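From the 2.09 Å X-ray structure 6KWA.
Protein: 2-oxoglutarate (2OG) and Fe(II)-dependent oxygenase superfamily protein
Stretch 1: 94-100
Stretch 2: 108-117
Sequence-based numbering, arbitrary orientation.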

ATOM      1  N   ALA A  94      13.103  11.351   7.649  1.00 56.03           N
ATOM      2  CA  ALA A  94      12.605  10.056   8.097  1.00 56.53           C
ATOM      3  C   ALA A  94      13.245   8.935   7.277  1.00 52.34           C
ATOM      4  O   ALA A  94      13.646   7.910   7.815  1.00 51.20           O
ATOM      5  CB  ALA A  94      11.085   9.997   8.002  1.00 52.28           C
ATOM      6  N   VAL A  95      13.346   9.143   5.972  1.00 52.20           N
ATOM      7  CA  VAL A  95      13.936   8.151   5.099  1.00 54.11           C
ATOM      8  C   VAL A  95      15.424   7.947   5.461  1.00 55.83           C
ATOM      9  O   VAL A  95      15.899   6.816   5.542  1.00 50.20           O
ATOM     10  CB  VAL A  95      13.758   8.552   3.629  1.00 48.50           C
ATOM     11  CG1 VAL A  95      14.315   7.477   2.713  1.00 52.04           C
ATOM     12  CG2 VAL A  95      12.284   8.771   3.347  1.00 57.87           C
ATOM     13  N   ASN A  96      16.153   9.033   5.711  1.00 56.83           N
ATOM     14  CA  ASN A  96      17.561   8.890   6.096  1.00 59.80           C
ATOM     15  C   ASN A  96      17.760   8.271   7.481  1.00 55.82           C
ATOM     16  O   ASN A  96      18.694   7.503   7.704  1.00 57.46           O
ATOM     17  CB  ASN A  96      18.274  10.237   6.036  1.00 52.57           C
ATOM     18  CG  ASN A  96      18.720  10.568   4.651  1.00 55.77           C
ATOM     19  OD1 ASN A  96      19.282   9.715   3.956  1.00 59.32           O
ATOM     20  ND2 ASN A  96      18.477  11.801   4.222  1.00 60.79           N
ATOM     21  N   THR A  97      16.883   8.611   8.404  1.00 53.09           N
ATOM     22  CA  THR A  97      16.927   8.022   9.725  1.00 56.16           C
ATOM     23  C   THR A  97      16.823   6.508   9.655  1.00 58.45           C
ATOM     24  O   THR A  97      17.579   5.791  10.312  1.00 61.25           O
ATOM     25  CB  THR A  97      15.803   8.573  10.571  1.00 56.65           C
ATOM     26  OG1 THR A  97      16.012   9.980  10.725  1.00 62.68           O
ATOM     27  CG2 THR A  97      15.738   7.867  11.941  1.00 47.46           C
ATOM     28  N   PHE A  98      15.869   6.042   8.852  1.00 55.30           N
ATOM     29  CA  PHE A  98      15.676   4.638   8.585  1.00 50.82           C
ATOM     30  C   PHE A  98      16.956   4.031   7.985  1.00 54.66           C
ATOM     31  O   PHE A  98      17.405   2.967   8.393  1.00 52.08           O
ATOM     32  CB  PHE A  98      14.482   4.470   7.652  1.00 51.70           C
ATOM     33  CG  PHE A  98      14.197   3.056   7.261  1.00 50.64           C
ATOM     34  CD1 PHE A  98      13.438   2.237   8.086  1.00 54.64           C
ATOM     35  CD2 PHE A  98      14.652   2.549   6.054  1.00 52.47           C
ATOM     36  CE1 PHE A  98      13.164   0.922   7.722  1.00 50.73           C
ATOM     37  CE2 PHE A  98      14.377   1.236   5.688  1.00 51.95           C
ATOM     38  CZ  PHE A  98      13.631   0.429   6.522  1.00 49.42           C
ATOM     39  N   CYS A  99      17.554   4.718   7.022  1.00 56.44           N
ATOM     40  CA  CYS A  99      18.780   4.227   6.403  1.00 55.95           C
ATOM     41  C   CYS A  99      19.963   4.196   7.394  1.00 55.90           C
ATOM     42  O   CYS A  99      20.789   3.277   7.362  1.00 49.89           O
ATOM     43  CB  CYS A  99      19.113   5.059   5.173  1.00 57.23           C
ATOM     44  SG  CYS A  99      17.984   4.730   3.803  1.00 53.64           S
ATOM     45  N   ASP A 100      20.026   5.188   8.276  1.00 54.06           N
ATOM     46  CA  ASP A 100      21.007   5.179   9.357  1.00 52.98           C
ATOM     47  C   ASP A 100      20.830   3.927  10.201  1.00 58.67           C
ATOM     48  O   ASP A 100      21.796   3.181  10.387  1.00 59.01           O
ATOM     49  CB  ASP A 100      20.892   6.438  10.220  1.00 54.84           C
ATOM     50  CG  ASP A 100      21.194   7.717   9.432  1.00 57.21           C
ATOM     51  OD1 ASP A 100      21.756   7.610   8.314  1.00 56.61           O
ATOM     52  OD2 ASP A 100      20.892   8.825   9.933  1.00 64.38           O
TER
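Stretch 2 (108-117) QREIMVKYAK

Residues 108-117 form a continuous stretch of α-helix that packs against the helix containing residues 94-100. The two run in roughly opposite directions, with an angle of 148° between their N-to-C axes and a closest axial approach of 9.9 Å. Two pairs mark the register: Cys-99 lies across from Arg-109 (CA to CA, 6.0 Å) and, one turn away, Val-95 lies across from Val-113 (CA to CA, 6.5 Å). The two stretches bury 416 Å² between them, both sides summed.

Arg-109 contributes the largest share of this surface. Its CA-to-CB bond points sideways, but the extended t, t start of the side chain followed by an m turn at chi3 brings the guanidinium over the neighbouring helix. There Arg-109 NH2 donates to Asp-100 OD1 at 2.8 Å in a salt bridge, and Arg-109 NH1 donates to the same Asp-100 OD1 at 3.0 Å. Arg-109 NH1 also donates to Asn-96 OD1 at 2.9 Å with nearly linear geometry, and more weakly to the backbone Asn-96 O at 3.2 Å. These side-chain acceptors lie near the guanidinium plane, leaving one face to rest on Cys-99, whose CB is 3.5 Å from Arg-109 NH1.

Val-95, directed toward the second helix, anchors the apolar part of the contact. Val-95 CG1 meets Met-112 CG at 3.9 Å and Val-113 CG2 at 4.0 Å, while its CG2 approaches Ala-116 CB at 4.2 Å; the small alanine side chain thus extends the contact by a further turn.

Cys-99, also directed toward the partner, links the polar and apolar regions: besides supporting Arg-109, it places SG 3.9 Å from Met-112 CE. Met-112 SD in turn lies 4.0 Å from Phe-98 CE2, approaching the ring obliquely.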

ATOM      1  N   GLN A 108      22.125   2.106  -1.477  1.00 56.38           N
ATOM      2  CA  GLN A 108      20.845   1.691  -0.932  1.00 52.98           C
ATOM      3  C   GLN A 108      20.093   2.883  -0.392  1.00 55.85           C
ATOM      4  O   GLN A 108      18.861   2.956  -0.478  1.00 56.79           O
ATOM      5  CB  GLN A 108      21.044   0.679   0.167  1.00 44.53           C
ATOM      6  CG  GLN A 108      21.222  -0.719  -0.342  1.00 52.57           C
ATOM      7  CD  GLN A 108      21.801  -1.643   0.695  1.00 49.45           C
ATOM      8  OE1 GLN A 108      22.086  -1.235   1.830  1.00 49.04           O
ATOM      9  NE2 GLN A 108      21.898  -2.912   0.344  1.00 46.52           N
ATOM     10  N   ARG A 109      20.841   3.835   0.142  1.00 51.52           N
ATOM     11  CA  ARG A 109      20.232   5.032   0.677  1.00 53.61           C
ATOM     12  C   ARG A 109      19.601   5.786  -0.462  1.00 57.05           C
ATOM     13  O   ARG A 109      18.466   6.242  -0.347  1.00 53.10           O
ATOM     14  CB  ARG A 109      21.250   5.910   1.402  1.00 55.81           C
ATOM     15  CG  ARG A 109      20.662   7.184   1.987  1.00 55.41           C
ATOM     16  CD  ARG A 109      21.695   7.965   2.763  1.00 56.43           C
ATOM     17  NE  ARG A 109      22.326   7.138   3.790  1.00 55.05           N
ATOM     18  CZ  ARG A 109      21.988   7.170   5.072  1.00 56.90           C
ATOM     19  NH1 ARG A 109      21.013   7.978   5.479  1.00 63.31           N
ATOM     20  NH2 ARG A 109      22.608   6.392   5.947  1.00 54.67           N
ATOM     21  N   GLU A 110      20.310   5.857  -1.586  1.00 55.69           N
ATOM     22  CA  GLU A 110      19.832   6.660  -2.699  1.00 59.81           C
ATOM     23  C   GLU A 110      18.635   6.002  -3.403  1.00 57.12           C
ATOM     24  O   GLU A 110      17.715   6.692  -3.871  1.00 47.05           O
ATOM     25  CB  GLU A 110      20.965   6.884  -3.692  1.00 60.52           C
ATOM     26  CG  GLU A 110      21.699   8.198  -3.477  1.00 66.09           C
ATOM     27  CD  GLU A 110      22.576   8.570  -4.665  1.00 82.11           C
ATOM     28  OE1 GLU A 110      22.733   7.719  -5.568  1.00 79.07           O
ATOM     29  OE2 GLU A 110      23.105   9.708  -4.695  1.00 90.64           O
ATOM     30  N   ILE A 111      18.651   4.674  -3.456  1.00 51.32           N
ATOM     31  CA  ILE A 111      17.540   3.902  -3.997  1.00 52.32           C
ATOM     32  C   ILE A 111      16.259   4.162  -3.205  1.00 51.17           C
ATOM     33  O   ILE A 111      15.184   4.372  -3.767  1.00 49.66           O
ATOM     34  CB  ILE A 111      17.872   2.411  -4.010  1.00 53.02           C
ATOM     35  CG1 ILE A 111      18.998   2.166  -5.027  1.00 49.92           C
ATOM     36  CG2 ILE A 111      16.619   1.576  -4.329  1.00 46.97           C
ATOM     37  CD1 ILE A 111      19.597   0.780  -4.957  1.00 50.40           C
ATOM     38  N   MET A 112      16.403   4.168  -1.890  1.00 48.16           N
ATOM     39  CA  MET A 112      15.302   4.355  -0.981  1.00 53.26           C
ATOM     40  C   MET A 112      14.713   5.760  -1.130  1.00 52.17           C
ATOM     41  O   MET A 112      13.497   5.956  -1.144  1.00 47.08           O
ATOM     42  CB  MET A 112      15.787   4.138   0.451  1.00 49.25           C
ATOM     43  CG  MET A 112      14.716   3.805   1.437  1.00 59.53           C
ATOM     44  SD  MET A 112      14.699   2.043   1.736  1.00 79.62           S
ATOM     45  CE  MET A 112      16.448   1.725   1.941  1.00 60.97           C
ATOM     46  N   VAL A 113      15.594   6.734  -1.234  1.00 48.33           N
ATOM     47  CA  VAL A 113      15.196   8.128  -1.321  1.00 47.70           C
ATOM     48  C   VAL A 113      14.417   8.384  -2.607  1.00 49.69           C
ATOM     49  O   VAL A 113      13.400   9.085  -2.601  1.00 51.37           O
ATOM     50  CB  VAL A 113      16.446   9.051  -1.218  1.00 53.32           C
ATOM     51  CG1 VAL A 113      16.152  10.494  -1.699  1.00 42.37           C
ATOM     52  CG2 VAL A 113      16.954   9.040   0.205  1.00 49.40           C
ATOM     53  N   LYS A 114      14.884   7.781  -3.697  1.00 47.68           N
ATOM     54  CA  LYS A 114      14.257   7.958  -4.994  1.00 50.64           C
ATOM     55  C   LYS A 114      12.963   7.107  -5.118  1.00 49.60           C
ATOM     56  O   LYS A 114      12.016   7.506  -5.803  1.00 47.76           O
ATOM     57  CB  LYS A 114      15.263   7.637  -6.102  1.00 51.66           C
ATOM     58  CG  LYS A 114      16.403   8.668  -6.210  1.00 53.94           C
ATOM     59  CD  LYS A 114      15.923  10.108  -5.878  1.00 65.16           C
ATOM     60  CE  LYS A 114      17.092  11.066  -5.502  1.00 66.42           C
ATOM     61  NZ  LYS A 114      16.735  12.521  -5.494  1.00 71.24           N
ATOM     62  N   TYR A 115      12.946   5.919  -4.513  1.00 46.34           N
ATOM     63  CA  TYR A 115      11.732   5.106  -4.446  1.00 43.43           C
ATOM     64  C   TYR A 115      10.632   5.803  -3.642  1.00 44.94           C
ATOM     65  O   TYR A 115       9.482   5.867  -4.071  1.00 48.67           O
ATOM     66  CB  TYR A 115      12.017   3.757  -3.811  1.00 47.84           C
ATOM     67  CG  TYR A 115      10.872   2.785  -3.928  1.00 42.89           C
ATOM     68  CD1 TYR A 115      10.766   1.951  -5.032  1.00 41.70           C
ATOM     69  CD2 TYR A 115       9.894   2.697  -2.939  1.00 44.16           C
ATOM     70  CE1 TYR A 115       9.718   1.032  -5.135  1.00 47.33           C
ATOM     71  CE2 TYR A 115       8.853   1.801  -3.042  1.00 43.44           C
ATOM     72  CZ  TYR A 115       8.772   0.974  -4.135  1.00 41.94           C
ATOM     73  OH  TYR A 115       7.739   0.084  -4.233  1.00 48.17           O
ATOM     74  N   ALA A 116      10.997   6.304  -2.467  1.00 40.74           N
ATOM     75  CA  ALA A 116      10.066   7.013  -1.607  1.00 43.24           C
ATOM     76  C   ALA A 116       9.396   8.163  -2.339  1.00 48.75           C
ATOM     77  O   ALA A 116       8.179   8.343  -2.260  1.00 45.31           O
ATOM     78  CB  ALA A 116      10.775   7.537  -0.349  1.00 44.96           C
ATOM     79  N   LYS A 117      10.187   8.940  -3.062  1.00 46.18           N
ATOM     80  CA  LYS A 117       9.644  10.139  -3.666  1.00 48.11           C
ATOM     81  C   LYS A 117       8.773   9.767  -4.870  1.00 45.92           C
ATOM     82  O   LYS A 117       7.724  10.356  -5.074  1.00 43.83           O
ATOM     83  CB  LYS A 117      10.797  11.074  -4.046  1.00 46.15           C
ATOM     84  CG  LYS A 117      10.631  11.962  -5.267  1.00 49.80           C
ATOM     85  CD  LYS A 117      11.809  12.974  -5.243  1.00 58.94           C
ATOM     86  CE  LYS A 117      11.863  13.905  -6.435  1.00 65.06           C
ATOM     87  NZ  LYS A 117      10.835  14.967  -6.305  1.00 69.83           N
TER